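Local coordinates for protein myosin light chain (Saccharomyces cerevisiae, PDB 1M45) that serves as a light chain for class II and class V myosins by binding their IQ motifs, and helps assemble the contractile actomyosin ring during cytokinesis, at residues G103-R106 with Y107-T110; A80-E83 with D84-A88; A20-K23 with D24-G27; K139-I142 with E143-R147; D28-A32 with I33-P37. All coordinates share one frame; numbering follows the deposited sequence.

Interaction 1: G103-R106 with Y107-T110; sequences GDLR and YMLT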
loop_
_atom_site.group_PDB
_atom_site.type_symbol
_atom_site.label_atom_id
_atom_site.label_comp_id
_atom_site.label_asym_id
_atom_site.label_seq_id
_atom_site.Cartn_x
_atom_site.Cartn_y
_atom_site.Cartn_z
ATOM N N GLY A 103 19.732 2.966 2.753
ATOM C CA GLY A 103 20.131 2.533 1.418
ATOM C C GLY A 103 19.717 1.093 1.120
ATOM O O GLY A 103 19.260 0.797 0.015
ATOM N N ASP A 104 19.890 0.191 2.086
ATOM C CA ASP A 104 19.460 -1.193 1.882
ATOM C C ASP A 104 17.934 -1.284 1.774
ATOM O O ASP A 104 17.407 -2.159 1.065
ATOM C CB ASP A 104 19.933 -2.099 2.991
ATOM C CG ASP A 104 21.404 -2.434 2.879
ATOM O OD1 ASP A 104 21.986 -2.287 1.783
ATOM O OD2 ASP A 104 22.015 -2.911 3.826
ATOM N N LEU A 105 17.229 -0.402 2.494
ATOM C CA LEU A 105 15.769 -0.446 2.421
ATOM C C LEU A 105 15.341 -0.036 1.030
ATOM O O LEU A 105 14.442 -0.654 0.411
ATOM C CB LEU A 105 15.129 0.417 3.505
ATOM C CG LEU A 105 13.594 0.518 3.447
ATOM C CD1 LEU A 105 12.983 -0.882 3.488
ATOM C CD2 LEU A 105 13.088 1.340 4.686
ATOM N N ARG A 106 15.969 1.025 0.523
ATOM C CA ARG A 106 15.656 1.428 -0.855
ATOM C C ARG A 106 15.963 0.314 -1.842
ATOM O O ARG A 106 15.184 0.072 -2.800
ATOM C CB ARG A 106 16.385 2.713 -1.225
ATOM C CG ARG A 106 16.022 3.227 -2.598
ATOM C CD ARG A 106 16.572 4.626 -2.850
ATOM N NE ARG A 106 15.871 5.581 -1.980
ATOM C CZ ARG A 106 14.843 6.326 -2.354
ATOM N NH1 ARG A 106 14.350 6.258 -3.586
ATOM N NH2 ARG A 106 14.259 7.127 -1.466
ATOM N N TYR A 107 17.116 -0.344 -1.652
ATOM C CA TYR A 107 17.490 -1.476 -2.467
ATOM C C TYR A 107 16.429 -2.571 -2.463
ATOM O O TYR A 107 16.020 -3.055 -3.525
ATOM C CB TYR A 107 18.826 -2.023 -2.003
ATOM C CG TYR A 107 19.259 -3.316 -2.694
ATOM C CD1 TYR A 107 20.027 -3.282 -3.849
ATOM C CD2 TYR A 107 18.939 -4.549 -2.151
ATOM C CE1 TYR A 107 20.447 -4.485 -4.467
ATOM C CE2 TYR A 107 19.340 -5.745 -2.757
ATOM C CZ TYR A 107 20.087 -5.687 -3.889
ATOM O OH TYR A 107 20.492 -6.844 -4.458
ATOM N N MET A 108 15.979 -2.943 -1.268
ATOM C CA MET A 108 14.952 -3.965 -1.121
ATOM C C MET A 108 13.689 -3.601 -1.889
ATOM O O MET A 108 13.140 -4.424 -2.611
ATOM C CB MET A 108 14.578 -4.166 0.353
ATOM C CG MET A 108 15.684 -4.738 1.258
ATOM S SD MET A 108 15.121 -4.714 2.992
ATOM C CE MET A 108 13.906 -6.016 2.978
ATOM N N LEU A 109 13.225 -2.368 -1.711
ATOM C CA LEU A 109 11.969 -1.943 -2.273
ATOM C C LEU A 109 11.954 -1.606 -3.758
ATOM O O LEU A 109 10.942 -1.802 -4.397
ATOM C CB LEU A 109 11.408 -0.757 -1.482
ATOM C CG LEU A 109 11.201 -1.115 -0.003
ATOM C CD1 LEU A 109 10.636 0.095 0.673
ATOM C CD2 LEU A 109 10.204 -2.287 0.156
ATOM N N THR A 110 13.076 -1.119 -4.279
ATOM C CA THR A 110 13.148 -0.760 -5.688
ATOM C C THR A 110 13.838 -1.778 -6.560
ATOM O O THR A 110 13.672 -1.752 -7.776
ATOM C CB THR A 110 13.863 0.570 -5.903
ATOM O OG1 THR A 110 15.238 0.443 -5.525
ATOM C CG2 THR A 110 13.248 1.690 -5.075
#
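Thr-110 and Arg-106 are joined twice at a single acceptor: the Arg-106 carbonyl oxygen takes the backbone N of Thr-110 at 2.8 Å and also its hydroxyl, with Thr-110 OG1 2.8 Å from Arg-106 O. The two donors approach differently. The amide is tilted only modestly, 20°, from the carbonyl plane, whereas OG1 comes from above it, 42° out of plane. A chi1 of 66° sets Thr-110 OG1 between its own backbone N and carbonyl carbon and swings the hydroxyl back to the preceding turn. Thr-110 CG2 meanwhile rests 4.0 Å from Arg-106 CG. The other amides are satisfied in ordinary helical fashion: Tyr-107 N reaches Gly-103 O at 2.9 Å, Met-108 N reaches Asp-104 O at 2.8 Å, and Leu-109 N reaches Leu-105 O at 3.0 Å. The Arg-106 guanidinium finds its acceptors beyond this turn, where NH1 pairs with Asp-118 and NH2 with Asp-122 in salt bridges that tie the helix to 118-125. At the start of the segment the Asp-104 amide donates to Ser-101 OG. On the buried flank Leu-105 CD1 touches Leu-109 CD1 at 3.8 Å, and both leucines pack on helix 118-125. Residues 103-110 thus make up most of helix 102-111, the exiting helix of an EF-hand helix-loop-helix, with Asp-104 an inferred calcium-site residue near its beginning.

Interaction 2: A80-E83 with D84-A88; sequences AKTE and DFVKA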
loop_
_atom_site.group_PDB
_atom_site.type_symbol
_atom_site.label_atom_id
_atom_site.label_comp_id
_atom_site.label_asym_id
_atom_site.label_seq_id
_atom_site.Cartn_x
_atom_site.Cartn_y
_atom_site.Cartn_z
ATOM N N ALA A 80 -1.977 -8.696 6.924
ATOM C CA ALA A 80 -0.538 -8.908 7.110
ATOM C C ALA A 80 -0.089 -8.660 8.519
ATOM O O ALA A 80 -0.650 -7.802 9.212
ATOM C CB ALA A 80 0.282 -8.012 6.148
ATOM N N LYS A 81 0.944 -9.391 8.944
ATOM C CA LYS A 81 1.451 -9.264 10.300
ATOM C C LYS A 81 2.935 -8.938 10.267
ATOM O O LYS A 81 3.630 -9.282 9.311
ATOM C CB LYS A 81 1.225 -10.576 11.066
ATOM C CG LYS A 81 -0.239 -10.947 11.202
ATOM C CD LYS A 81 -0.378 -12.172 12.114
ATOM C CE LYS A 81 -1.830 -12.413 12.467
ATOM N NZ LYS A 81 -1.938 -13.475 13.532
ATOM N N THR A 82 3.438 -8.340 11.339
ATOM C CA THR A 82 4.859 -7.999 11.396
ATOM C C THR A 82 5.746 -9.213 11.135
ATOM O O THR A 82 6.760 -9.121 10.428
ATOM C CB THR A 82 5.173 -7.383 12.758
ATOM O OG1 THR A 82 4.398 -6.177 12.881
ATOM C CG2 THR A 82 6.611 -6.937 12.823
ATOM N N GLU A 83 5.353 -10.360 11.671
ATOM C CA GLU A 83 6.149 -11.558 11.507
ATOM C C GLU A 83 6.316 -11.986 10.044
ATOM O O GLU A 83 7.256 -12.698 9.727
ATOM C CB GLU A 83 5.563 -12.704 12.340
ATOM C CG GLU A 83 4.223 -13.220 11.843
ATOM C CD GLU A 83 3.780 -14.419 12.636
ATOM O OE1 GLU A 83 3.336 -14.202 13.781
ATOM O OE2 GLU A 83 3.892 -15.551 12.116
ATOM N N ASP A 84 5.401 -11.565 9.170
ATOM C CA ASP A 84 5.482 -11.891 7.746
ATOM C C ASP A 84 6.713 -11.274 7.088
ATOM O O ASP A 84 7.154 -11.757 6.047
ATOM C CB ASP A 84 4.249 -11.378 7.015
ATOM C CG ASP A 84 2.996 -12.174 7.366
ATOM O OD1 ASP A 84 3.105 -13.426 7.537
ATOM O OD2 ASP A 84 1.876 -11.640 7.505
ATOM N N PHE A 85 7.273 -10.231 7.683
ATOM C CA PHE A 85 8.353 -9.477 6.996
ATOM C C PHE A 85 9.698 -9.416 7.697
ATOM O O PHE A 85 10.677 -8.940 7.111
ATOM C CB PHE A 85 7.871 -8.057 6.745
ATOM C CG PHE A 85 6.562 -8.009 6.043
ATOM C CD1 PHE A 85 5.453 -7.446 6.667
ATOM C CD2 PHE A 85 6.405 -8.597 4.783
ATOM C CE1 PHE A 85 4.207 -7.432 6.028
ATOM C CE2 PHE A 85 5.156 -8.606 4.178
ATOM C CZ PHE A 85 4.063 -7.992 4.810
ATOM N N VAL A 86 9.740 -9.873 8.955
ATOM C CA VAL A 86 10.975 -9.839 9.723
ATOM C C VAL A 86 12.109 -10.627 9.094
ATOM O O VAL A 86 13.217 -10.116 8.986
ATOM C CB VAL A 86 10.730 -10.315 11.186
ATOM C CG1 VAL A 86 12.036 -10.477 11.974
ATOM C CG2 VAL A 86 9.826 -9.339 11.877
ATOM N N LYS A 87 11.837 -11.858 8.669
ATOM C CA LYS A 87 12.862 -12.670 8.015
ATOM C C LYS A 87 13.449 -12.000 6.773
ATOM O O LYS A 87 14.661 -12.069 6.531
ATOM C CB LYS A 87 12.300 -14.051 7.669
ATOM C CG LYS A 87 12.228 -14.958 8.883
ATOM C CD LYS A 87 11.792 -16.365 8.510
ATOM C CE LYS A 87 11.827 -17.287 9.721
ATOM N NZ LYS A 87 10.872 -16.880 10.808
ATOM N N ALA A 88 12.591 -11.332 5.995
ATOM C CA ALA A 88 13.058 -10.596 4.809
ATOM C C ALA A 88 14.044 -9.474 5.170
ATOM O O ALA A 88 15.048 -9.254 4.458
ATOM C CB ALA A 88 11.873 -10.036 3.971
HETATM O O HOH W 1 9.479 -13.385 8.476
HETATM O O HOH W 2 9.149 -14.521 11.791
#
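Lys-81 and Asp-84 hold each other by two reciprocal bonds at the start of helix 83-90. The amide of Lys-81 donates to Asp-84 OD2 at 2.8 Å, met on the anti side but 33° out of the carboxylate plane, while Asp-84 N returns to Lys-81 O at 2.9 Å. A chi1 of -71°, which lays Asp-84 CG beside its own backbone N, turns the carboxylate back toward the preceding loop. The tightly packed side is that of Phe-85. Phe-85 N binds Thr-82 O at 3.0 Å, and Ala-80 CB lies 4.0 Å from Phe-85 CE1. Asp-84 CB lies over one ring face, and the ring also meets Ile-142 and an aromatic side chain of the bound IQ peptide, the two ring planes inclined by about 50°. Val-86 N adds a weak bond to Thr-82 O, and the CG2 methyls of Thr-82 and Val-86 are 4.1 Å apart. The looser solvent side relies on water. One water bridges Glu-83 O, at 2.6 Å, to Lys-87 N. A second, weakly bound, joins it to Lys-87 NZ. This is the opening turn of the entering helix of EF-hand 2, its apolar face toward the IQ-binding groove.

Interaction 3: A20-K23 with D24-G27; sequences AIAK and DSLG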
loop_
_atom_site.group_PDB
_atom_site.type_symbol
_atom_site.label_atom_id
_atom_site.label_comp_id
_atom_site.label_asym_id
_atom_site.label_seq_id
_atom_site.Cartn_x
_atom_site.Cartn_y
_atom_site.Cartn_z
ATOM N N ALA A 20 -18.348 10.824 -10.082
ATOM C CA ALA A 20 -17.684 9.602 -10.492
ATOM C C ALA A 20 -16.181 9.833 -10.520
ATOM O O ALA A 20 -15.722 10.972 -10.637
ATOM C CB ALA A 20 -18.168 9.221 -11.914
ATOM N N ILE A 21 -15.412 8.753 -10.454
ATOM C CA ILE A 21 -13.960 8.850 -10.548
ATOM C C ILE A 21 -13.425 7.985 -11.673
ATOM O O ILE A 21 -14.067 7.012 -12.097
ATOM C CB ILE A 21 -13.276 8.442 -9.207
ATOM C CG1 ILE A 21 -13.589 6.986 -8.819
ATOM C CG2 ILE A 21 -13.712 9.329 -8.035
ATOM C CD1 ILE A 21 -12.729 6.445 -7.702
ATOM N N ALA A 22 -12.213 8.309 -12.091
ATOM C CA ALA A 22 -11.559 7.575 -13.160
ATOM C C ALA A 22 -11.500 6.092 -12.816
ATOM O O ALA A 22 -11.179 5.741 -11.694
ATOM C CB ALA A 22 -10.166 8.121 -13.379
ATOM N N LYS A 23 -11.809 5.227 -13.784
ATOM C CA LYS A 23 -11.729 3.788 -13.563
ATOM C C LYS A 23 -10.304 3.371 -13.166
ATOM O O LYS A 23 -10.097 2.468 -12.328
ATOM C CB LYS A 23 -12.186 3.063 -14.837
ATOM C CG LYS A 23 -12.637 1.690 -14.603
ATOM C CD LYS A 23 -13.493 1.182 -15.770
ATOM C CE LYS A 23 -12.811 1.423 -17.105
ATOM N NZ LYS A 23 -13.652 0.898 -18.248
ATOM N N ASP A 24 -9.318 4.057 -13.745
ATOM C CA ASP A 24 -7.912 3.816 -13.437
ATOM C C ASP A 24 -7.489 4.300 -12.039
ATOM O O ASP A 24 -6.346 4.090 -11.636
ATOM C CB ASP A 24 -6.976 4.411 -14.495
ATOM C CG ASP A 24 -7.175 5.897 -14.686
ATOM O OD1 ASP A 24 -7.031 6.678 -13.735
ATOM O OD2 ASP A 24 -7.420 6.393 -15.826
ATOM N N SER A 25 -8.405 4.942 -11.318
ATOM C CA SER A 25 -8.108 5.388 -9.967
ATOM C C SER A 25 -8.662 4.409 -8.972
ATOM O O SER A 25 -8.519 4.627 -7.757
ATOM C CB SER A 25 -8.721 6.756 -9.659
ATOM O OG SER A 25 -8.010 7.795 -10.266
ATOM N N LEU A 26 -9.276 3.320 -9.432
ATOM C CA LEU A 26 -9.963 2.426 -8.487
ATOM C C LEU A 26 -9.015 1.819 -7.489
ATOM O O LEU A 26 -9.362 1.707 -6.297
ATOM C CB LEU A 26 -10.778 1.331 -9.207
ATOM C CG LEU A 26 -11.420 0.333 -8.258
ATOM C CD1 LEU A 26 -12.440 0.973 -7.337
ATOM C CD2 LEU A 26 -12.103 -0.766 -9.084
ATOM N N GLY A 27 -7.828 1.410 -7.968
ATOM C CA GLY A 27 -6.857 0.812 -7.060
ATOM C C GLY A 27 -6.475 1.729 -5.910
ATOM O O GLY A 27 -6.469 1.331 -4.743
#
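Ala-22, Lys-23 and Asp-24 form the bend by which strand 20-22 passes into helix 26-32. Ala-22 directs its methyl toward the turn, and the carboxylate of Asp-24 folds back over it, with Asp-24 OD1 3.5 Å from Ala-22 CB. That return follows from a chi1 of 57°, which wedges Asp-24 CG between its backbone N and carbonyl carbon. Beside it, Ser-25 OG is 3.8 Å from Ala-22 CB. Two i to i+3 backbone bonds close the bend: Ser-25 N to Ala-22 O at 2.9 Å, then Leu-26 N to Lys-23 O at 3.1 Å. In each, the donor stands well above the carbonyl plane, by 62° for the first, as expected of a tight 3-10 turn and unlike the straighter approach in an alpha helix. Lys-23 contributes its backbone and CB here; its chain leads away, bent at chi3, to give NZ to the carbonyl of Ala-55. Ile-21 and Lys-23 also make backbone bonds to Leu-58 and Ser-56, and Leu-26 packs against Leu-58 and Ile-63. This is the EF-hand passage from a short loop strand, paired antiparallel with strand 57-59, into the exiting helix of EF-hand 1.

Interaction 4: K139-I142 with E143-R147; sequences KKFI and EDVLR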
loop_
_atom_site.group_PDB
_atom_site.type_symbol
_atom_site.label_atom_id
_atom_site.label_comp_id
_atom_site.label_asym_id
_atom_site.label_seq_id
_atom_site.Cartn_x
_atom_site.Cartn_y
_atom_site.Cartn_z
ATOM N N LYS A 139 11.360 -3.269 12.605
ATOM C CA LYS A 139 10.097 -3.665 13.244
ATOM C C LYS A 139 9.167 -2.471 13.447
ATOM O O LYS A 139 7.944 -2.607 13.271
ATOM C CB LYS A 139 10.344 -4.350 14.587
ATOM C CG LYS A 139 10.768 -5.797 14.446
ATOM C CD LYS A 139 10.852 -6.449 15.823
ATOM C CE LYS A 139 11.149 -7.904 15.709
ATOM N NZ LYS A 139 10.085 -8.626 14.992
ATOM N N LYS A 140 9.730 -1.337 13.853
ATOM C CA LYS A 140 8.932 -0.131 14.022
ATOM C C LYS A 140 8.408 0.352 12.675
ATOM O O LYS A 140 7.250 0.777 12.554
ATOM C CB LYS A 140 9.739 0.959 14.735
ATOM C CG LYS A 140 8.966 2.242 14.885
ATOM C CD LYS A 140 9.796 3.335 15.588
ATOM C CE LYS A 140 8.887 4.480 16.070
ATOM N NZ LYS A 140 8.136 5.163 14.957
ATOM N N PHE A 141 9.254 0.258 11.656
ATOM C CA PHE A 141 8.863 0.633 10.318
ATOM C C PHE A 141 7.695 -0.231 9.858
ATOM O O PHE A 141 6.692 0.299 9.374
ATOM C CB PHE A 141 10.066 0.501 9.375
ATOM C CG PHE A 141 9.699 0.544 7.918
ATOM C CD1 PHE A 141 9.386 1.757 7.310
ATOM C CD2 PHE A 141 9.696 -0.628 7.158
ATOM C CE1 PHE A 141 9.042 1.790 5.930
ATOM C CE2 PHE A 141 9.346 -0.617 5.800
ATOM C CZ PHE A 141 9.020 0.597 5.185
ATOM N N ILE A 142 7.828 -1.555 10.000
ATOM C CA ILE A 142 6.759 -2.469 9.591
ATOM C C ILE A 142 5.467 -2.136 10.327
ATOM O O ILE A 142 4.371 -2.130 9.725
ATOM C CB ILE A 142 7.155 -3.909 9.826
ATOM C CG1 ILE A 142 8.308 -4.279 8.876
ATOM C CG2 ILE A 142 5.978 -4.839 9.542
ATOM C CD1 ILE A 142 9.076 -5.557 9.346
ATOM N N GLU A 143 5.578 -1.871 11.630
ATOM C CA GLU A 143 4.371 -1.531 12.422
ATOM C C GLU A 143 3.659 -0.298 11.867
ATOM O O GLU A 143 2.427 -0.267 11.751
ATOM C CB GLU A 143 4.707 -1.318 13.891
ATOM C CG GLU A 143 5.200 -2.601 14.525
ATOM C CD GLU A 143 4.099 -3.618 14.719
ATOM O OE1 GLU A 143 2.926 -3.217 14.939
ATOM O OE2 GLU A 143 4.404 -4.817 14.643
ATOM N N ASP A 144 4.447 0.701 11.491
ATOM C CA ASP A 144 3.858 1.910 10.925
ATOM C C ASP A 144 3.156 1.637 9.600
ATOM O O ASP A 144 2.049 2.134 9.334
ATOM C CB ASP A 144 4.959 2.967 10.735
ATOM C CG ASP A 144 5.374 3.623 12.048
ATOM O OD1 ASP A 144 6.380 4.384 12.033
ATOM O OD2 ASP A 144 4.817 3.417 13.147
ATOM N N VAL A 145 3.792 0.846 8.747
ATOM C CA VAL A 145 3.243 0.582 7.427
ATOM C C VAL A 145 1.945 -0.214 7.551
ATOM O O VAL A 145 1.044 -0.019 6.748
ATOM C CB VAL A 145 4.278 -0.178 6.554
ATOM C CG1 VAL A 145 3.652 -0.805 5.276
ATOM C CG2 VAL A 145 5.437 0.784 6.189
ATOM N N LEU A 146 1.899 -1.127 8.525
ATOM C CA LEU A 146 0.740 -1.969 8.714
ATOM C C LEU A 146 -0.378 -1.389 9.583
ATOM O O LEU A 146 -1.490 -1.965 9.630
ATOM C CB LEU A 146 1.172 -3.339 9.219
ATOM C CG LEU A 146 2.121 -4.149 8.321
ATOM C CD1 LEU A 146 2.351 -5.477 9.055
ATOM C CD2 LEU A 146 1.563 -4.355 6.903
ATOM N N ARG A 147 -0.135 -0.241 10.218
ATOM C CA ARG A 147 -1.163 0.339 11.120
ATOM C C ARG A 147 -2.410 0.766 10.348
ATOM O O ARG A 147 -2.317 1.454 9.327
ATOM C CB ARG A 147 -0.605 1.532 11.877
ATOM C CG ARG A 147 -1.446 1.965 13.088
ATOM C CD ARG A 147 -0.735 3.000 13.969
ATOM N NE ARG A 147 0.399 2.387 14.683
ATOM C CZ ARG A 147 1.680 2.592 14.372
ATOM N NH1 ARG A 147 2.005 3.414 13.378
ATOM N NH2 ARG A 147 2.635 1.984 15.065
HETATM O O HOH W 3 5.660 1.732 15.099
#
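Phe-141 offers one ring face to Val-145, whose CG2 methyl sits over it as a CH-pi contact, 4.0 Å from the ring centroid and 22° off the normal. The methyl is displaced toward the rim, and its nearest ring atom is Phe-141 CZ. With Phe-141 CG anti to the backbone N, chi1 166°, the ring stands out from the helix, leaning slightly toward the following turn, where the Val-145 methyl meets it. One residue further on, Ile-142 and Leu-146 run alongside each other in a common direction, with Ile-142 CG2 3.7 Å from Leu-146 CD1. Both pairs belong to the apolar side of the helix: Phe-141 and Val-145 share Leu-124 of helix 118-125, while Ile-142 packs on Phe-85 and Phe-89. The polar side is ordered around Asp-144, whose oxygens have separate duties. Its OD1 faces Lys-140 NZ at 3.5 Å in a long salt bridge, reached because the lysine chain bends at chi4, -60°. Its OD2 is gripped end-on by Arg-147, with NH1 at 2.8 Å and NH2 at 3.2 Å from that one oxygen. The carboxylate oxygen lies almost exactly in the guanidinium plane, although NH1 approaches from above the plane of the carboxylate. A water is shared by Asp-144 OD2, Arg-147 NH2 and the Lys-140 carbonyl, 2.7 Å from Asp-144 OD2, which probably steadies the network further. These spacings of three and four residues mark an amphipathic alpha helix, here the exiting helix of EF-hand 3, whose Val-145 and Leu-146 also touch the bound IQ peptide.

Interaction 5: D28-A32 with I33-P37; sequences DYLRA and IGYNP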
loop_
_atom_site.group_PDB
_atom_site.type_symbol
_atom_site.label_atom_id
_atom_site.label_comp_id
_atom_site.label_asym_id
_atom_site.label_seq_id
_atom_site.Cartn_x
_atom_site.Cartn_y
_atom_site.Cartn_z
ATOM N N ASP A 28 -6.154 2.975 -6.238
ATOM C CA ASP A 28 -5.771 3.934 -5.204
ATOM C C ASP A 28 -6.917 4.298 -4.267
ATOM O O ASP A 28 -6.692 4.588 -3.089
ATOM C CB ASP A 28 -5.169 5.166 -5.878
ATOM C CG ASP A 28 -3.785 4.918 -6.356
ATOM O OD1 ASP A 28 -3.246 5.781 -7.094
ATOM O OD2 ASP A 28 -3.146 3.919 -6.008
ATOM N N TYR A 29 -8.135 4.314 -4.819
ATOM C CA TYR A 29 -9.311 4.545 -3.975
ATOM C C TYR A 29 -9.439 3.415 -2.956
ATOM O O TYR A 29 -9.653 3.673 -1.785
ATOM C CB TYR A 29 -10.619 4.677 -4.781
ATOM C CG TYR A 29 -11.799 4.819 -3.896
ATOM C CD1 TYR A 29 -12.083 6.030 -3.292
ATOM C CD2 TYR A 29 -12.613 3.731 -3.634
ATOM C CE1 TYR A 29 -13.151 6.146 -2.409
ATOM C CE2 TYR A 29 -13.671 3.804 -2.724
ATOM C CZ TYR A 29 -13.943 5.023 -2.125
ATOM O OH TYR A 29 -14.988 5.094 -1.230
ATOM N N LEU A 30 -9.298 2.173 -3.432
ATOM C CA LEU A 30 -9.393 1.026 -2.548
ATOM C C LEU A 30 -8.312 1.083 -1.483
ATOM O O LEU A 30 -8.535 0.714 -0.314
ATOM C CB LEU A 30 -9.286 -0.280 -3.346
ATOM C CG LEU A 30 -10.530 -0.533 -4.209
ATOM C CD1 LEU A 30 -10.280 -1.740 -5.134
ATOM C CD2 LEU A 30 -11.773 -0.745 -3.373
ATOM N N ARG A 31 -7.134 1.539 -1.889
ATOM C CA ARG A 31 -6.049 1.710 -0.919
ATOM C C ARG A 31 -6.387 2.792 0.087
ATOM O O ARG A 31 -6.215 2.606 1.288
ATOM C CB ARG A 31 -4.748 2.070 -1.641
ATOM C CG ARG A 31 -4.188 0.916 -2.433
ATOM C CD ARG A 31 -2.999 1.269 -3.354
ATOM N NE ARG A 31 -2.646 0.091 -4.151
ATOM C CZ ARG A 31 -2.711 -0.044 -5.458
ATOM N NH1 ARG A 31 -3.077 0.956 -6.278
ATOM N NH2 ARG A 31 -2.414 -1.253 -5.976
ATOM N N ALA A 32 -6.932 3.909 -0.398
ATOM C CA ALA A 32 -7.204 5.040 0.496
ATOM C C ALA A 32 -8.176 4.673 1.598
ATOM O O ALA A 32 -8.054 5.133 2.723
ATOM C CB ALA A 32 -7.741 6.220 -0.320
ATOM N N ILE A 33 -9.161 3.833 1.268
ATOM C CA ILE A 33 -10.141 3.449 2.297
ATOM C C ILE A 33 -9.667 2.317 3.205
ATOM O O ILE A 33 -10.381 1.929 4.133
ATOM C CB ILE A 33 -11.539 3.152 1.668
ATOM C CG1 ILE A 33 -11.507 1.913 0.789
ATOM C CG2 ILE A 33 -12.073 4.370 0.945
ATOM C CD1 ILE A 33 -12.868 1.472 0.269
ATOM N N GLY A 34 -8.491 1.756 2.911
ATOM C CA GLY A 34 -7.978 0.764 3.868
ATOM C C GLY A 34 -7.543 -0.593 3.334
ATOM O O GLY A 34 -7.063 -1.421 4.128
ATOM N N TYR A 35 -7.752 -0.858 2.057
ATOM C CA TYR A 35 -7.318 -2.136 1.474
ATOM C C TYR A 35 -5.897 -2.048 0.896
ATOM O O TYR A 35 -5.330 -0.952 0.737
ATOM C CB TYR A 35 -8.321 -2.597 0.412
ATOM C CG TYR A 35 -9.713 -2.750 0.948
ATOM C CD1 TYR A 35 -10.746 -1.933 0.486
ATOM C CD2 TYR A 35 -10.012 -3.753 1.868
ATOM C CE1 TYR A 35 -12.052 -2.121 0.937
ATOM C CE2 TYR A 35 -11.306 -3.932 2.330
ATOM C CZ TYR A 35 -12.304 -3.111 1.863
ATOM O OH TYR A 35 -13.563 -3.308 2.336
ATOM N N ASN A 36 -5.300 -3.198 0.582
ATOM C CA ASN A 36 -3.956 -3.233 0.029
ATOM C C ASN A 36 -3.895 -4.180 -1.142
ATOM O O ASN A 36 -3.081 -5.112 -1.127
ATOM C CB ASN A 36 -2.932 -3.624 1.103
ATOM C CG ASN A 36 -3.027 -2.731 2.319
ATOM O OD1 ASN A 36 -2.633 -1.565 2.271
ATOM N ND2 ASN A 36 -3.501 -3.285 3.429
ATOM N N PRO A 37 -4.701 -3.930 -2.163
ATOM C CA PRO A 37 -4.755 -4.847 -3.314
ATOM C C PRO A 37 -3.526 -4.812 -4.206
ATOM O O PRO A 37 -2.833 -3.788 -4.292
ATOM C CB PRO A 37 -5.988 -4.350 -4.072
ATOM C CG PRO A 37 -5.942 -2.862 -3.854
ATOM C CD PRO A 37 -5.613 -2.781 -2.350
HETATM O O HOH W 4 -2.055 -2.018 -2.464
#
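Ile-33 has CG1 lodged between its backbone N and carbonyl carbon, chi1 67°, while Tyr-29 has its ring anti to N; together these torsions carry Ile-33 CG2 over one face of the tyrosine. The methyl stands in CH-pi contact 4.1 Å from the Tyr-29 ring centroid, 27° off the normal. Tyr-29 OH is anchored separately by Asn-6. Arg-31 runs straight from CG to NE, bringing NH2 to donate to Pro-37 O at 3.1 Å, from above the carbonyl plane, with Pro-37 CG over one face of the guanidinium. Between these contacts the backbone ends helix 26-32, the exiting helix of EF-hand 1, in a Schellman motif: Gly-34 has positive phi, 129°, Tyr-35 N returns to Leu-30 O at 3.0 Å, and Gly-34 N to Arg-31 O at 2.9 Å. The turn places Tyr-35 O 3.2 Å from Arg-31 CA in a nearly straight CA-H...O contact. A water 2.8 Å from Arg-31 NE also donates to Pro-37 O. The remaining nitrogen, NH1, forms a salt bridge with Asp-28 OD2 at 3.0 Å, and NH2 also donates to Asn-39. Basic side chains of the bound peptide hydrogen-bond to the Arg-31 carbonyl and to Asn-36 OD1.

How the interactions relate
The contacts fall into two groups. Interactions 3 and 5 share helix 26-32 in EF-hand 1, with centres about 12 Å apart and Ile-21 CD1 4.0 Å from Tyr-29 CB. Interactions 1, 2 and 4 belong to the EF-hand pair of the other half. Here interaction 4 is the common neighbour: its centre lies about 10 Å from that of interaction 2, and its Phe-141 CZ is 4.2 Å from Leu-105 CD2 of interaction 1. Interactions 1 and 3 stand on opposite sides of the chain's centre, their centres about 29 Å apart. Across the halves, interactions 4 and 5 come nearest, about 6 Å between nearest atoms. Interactions 1, 2, 4 and 5 touch the bound IQ peptide.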